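Local coordinates for PROTEIN (hypothetical protein EF0366) (Enterococcus faecalis, PDB 1VPY) that is of unknown function but belongs to the DUF72 family and folds as a TIM alpha/beta barrel, at residues A[119-124]-A[147-152]. Residues are numbered along the deposited sequence; the frame is centred on the assembly and turned at random.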
loop_
_atom_site.group_PDB
_atom_site.type_symbol
_atom_site.label_atom_id
_atom_site.label_comp_id
_atom_site.label_asym_id
_atom_site.label_seq_id
_atom_site.Cartn_x
_atom_site.Cartn_y
_atom_site.Cartn_z
ATOM N N VAL A 119 4.013 -4.557 -0.097
ATOM C CA VAL A 119 5.408 -4.811 0.234
ATOM C C VAL A 119 6.114 -3.464 0.118
ATOM O O VAL A 119 6.345 -2.961 -0.986
ATOM C CB VAL A 119 6.043 -5.865 -0.704
ATOM C CG1 VAL A 119 7.444 -6.227 -0.245
ATOM C CG2 VAL A 119 5.177 -7.119 -0.783
ATOM N N GLN A 120 6.432 -2.881 1.271
ATOM C CA GLN A 120 6.964 -1.528 1.350
ATOM C C GLN A 120 8.430 -1.548 1.813
ATOM O O GLN A 120 8.718 -1.962 2.937
ATOM C CB GLN A 120 6.071 -0.709 2.291
ATOM C CG GLN A 120 6.481 0.741 2.495
ATOM C CD GLN A 120 7.433 0.904 3.652
ATOM O OE1 GLN A 120 7.106 0.578 4.799
ATOM N NE2 GLN A 120 8.624 1.405 3.363
ATOM N N PHE A 121 9.342 -1.100 0.947
ATOM C CA PHE A 121 10.790 -1.175 1.213
ATOM C C PHE A 121 11.377 0.092 1.818
ATOM O O PHE A 121 10.791 1.162 1.742
ATOM C CB PHE A 121 11.562 -1.534 -0.061
ATOM C CG PHE A 121 11.262 -2.905 -0.578
ATOM C CD1 PHE A 121 11.953 -4.009 -0.098
ATOM C CD2 PHE A 121 10.274 -3.099 -1.533
ATOM C CE1 PHE A 121 11.673 -5.288 -0.568
ATOM C CE2 PHE A 121 9.986 -4.372 -2.010
ATOM C CZ PHE A 121 10.694 -5.469 -1.526
ATOM N N SER A 122 12.557 -0.036 2.407
ATOM C CA SER A 122 13.229 1.095 3.040
ATOM C C SER A 122 13.973 1.985 2.053
ATOM O O SER A 122 14.126 1.649 0.871
ATOM C CB SER A 122 14.197 0.592 4.097
ATOM O OG SER A 122 13.480 -0.091 5.099
ATOM N N GLY A 123 14.442 3.119 2.562
ATOM C CA GLY A 123 15.241 4.054 1.783
ATOM C C GLY A 123 16.556 3.460 1.322
ATOM O O GLY A 123 17.151 3.947 0.366
ATOM N N THR A 124 16.996 2.396 1.996
ATOM C CA THR A 124 18.272 1.730 1.696
ATOM C C THR A 124 18.131 0.665 0.600
ATOM O O THR A 124 19.133 0.193 0.049
ATOM C CB THR A 124 18.876 1.075 2.955
ATOM O OG1 THR A 124 18.059 -0.033 3.355
ATOM C CG2 THR A 124 18.971 2.080 4.100
ATOM N N ILE A 147 0.021 -7.863 -5.767
ATOM C CA ILE A 147 1.092 -7.268 -4.970
ATOM C C ILE A 147 1.283 -5.788 -5.294
ATOM O O ILE A 147 1.544 -5.420 -6.440
ATOM C CB ILE A 147 2.436 -8.009 -5.161
ATOM C CG1 ILE A 147 2.305 -9.495 -4.806
ATOM C CG2 ILE A 147 3.537 -7.351 -4.344
ATOM C CD1 ILE A 147 1.777 -9.773 -3.406
ATOM N N ALA A 148 1.134 -4.945 -4.276
ATOM C CA ALA A 148 1.445 -3.539 -4.406
ATOM C C ALA A 148 2.834 -3.321 -3.827
ATOM O O ALA A 148 3.081 -3.603 -2.649
ATOM C CB ALA A 148 0.414 -2.698 -3.685
ATOM N N ILE A 149 3.746 -2.845 -4.668
ATOM C CA ILE A 149 5.135 -2.599 -4.271
ATOM C C ILE A 149 5.295 -1.107 -3.984
ATOM O O ILE A 149 4.869 -0.267 -4.781
ATOM C CB ILE A 149 6.123 -3.020 -5.410
ATOM C CG1 ILE A 149 6.061 -4.532 -5.698
ATOM C CG2 ILE A 149 7.537 -2.518 -5.147
ATOM C CD1 ILE A 149 6.713 -5.433 -4.661
ATOM N N GLU A 150 5.890 -0.785 -2.839
ATOM C CA GLU A 150 6.268 0.596 -2.525
ATOM C C GLU A 150 7.767 0.744 -2.276
ATOM O O GLU A 150 8.360 -0.083 -1.591
ATOM C CB GLU A 150 5.502 1.115 -1.315
ATOM C CG GLU A 150 5.622 2.611 -1.170
ATOM C CD GLU A 150 5.011 3.134 0.102
ATOM O OE1 GLU A 150 3.878 2.725 0.446
ATOM O OE2 GLU A 150 5.670 3.975 0.748
ATOM N N LEU A 151 8.355 1.814 -2.820
ATOM C CA LEU A 151 9.791 2.112 -2.676
ATOM C C LEU A 151 10.029 3.477 -2.006
ATOM O O LEU A 151 9.211 4.392 -2.156
ATOM C CB LEU A 151 10.476 2.092 -4.049
ATOM C CG LEU A 151 10.090 1.017 -5.075
ATOM C CD1 LEU A 151 10.389 1.481 -6.482
ATOM C CD2 LEU A 151 10.766 -0.311 -4.794
ATOM N N ARG A 152 11.142 3.601 -1.268
ATOM C CA ARG A 152 11.552 4.870 -0.624
ATOM C C ARG A 152 12.919 5.341 -1.096
ATOM O O ARG A 152 13.596 6.094 -0.388
ATOM C CB ARG A 152 11.604 4.760 0.909
ATOM C CG ARG A 152 10.278 4.579 1.598
ATOM C CD ARG A 152 10.185 5.371 2.900
ATOM N NE ARG A 152 9.091 4.895 3.756
ATOM C CZ ARG A 152 7.803 4.886 3.410
ATOM N NH1 ARG A 152 7.424 5.319 2.217
ATOM N NH2 ARG A 152 6.881 4.433 4.254
#
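The carbonyl oxygen of Glu150 receives the backbone N-H of Phe121 (N to O 2.9 Å) in a nearly straight bond, 175° at the hydrogen, and a longer CA-H...O contact from Gln120. CD2 of the Phe121 ring also lies 3.6 Å from Glu150 O, which sits at the ring edge, near its plane. Two further backbone bonds, Val119 N to Ala148 O and Glu150 N to Val119 O, complete a parallel ladder that pairs Val119 with Ile149 and Gln120 with Glu150.

On the face of the sheet that carries Gln120 and Glu150, the two side chains run side by side, CG of Gln120 lying 3.7 Å from CD of Glu150. The Gln120 chain bends at chi2 (-90°), which carries CD toward Arg152; the amide lies stacked on one face of the Arg152 guanidinium, the planes 18° apart and NE2 offset toward the rim. NE2 also makes a weak hydrogen bond to Phe121 O, while OE1 is hydrogen-bonded to Lys76 NZ. Arg152 NH1 and Glu150 OE2 form a salt bridge at 2.7 Å whose hydrogen-bond geometry is weak; OE2 also bonds His206 NE2, while OE1 forms a salt bridge with Arg204.

The other face is apolar: Val119 CG2 lies 3.9 Å from Ile147 CG2, and Val119 CB meets Ile149 CD1. Just beyond the strand, the Phe121 ring packs against Tyr134 and Leu135 of helix 129-141. Strands 114-120 and 147-150, linked through that helix, are adjacent staves of the barrel, with a largely buried polar cluster at their C-terminal ends, where TIM barrels usually carry their active sites.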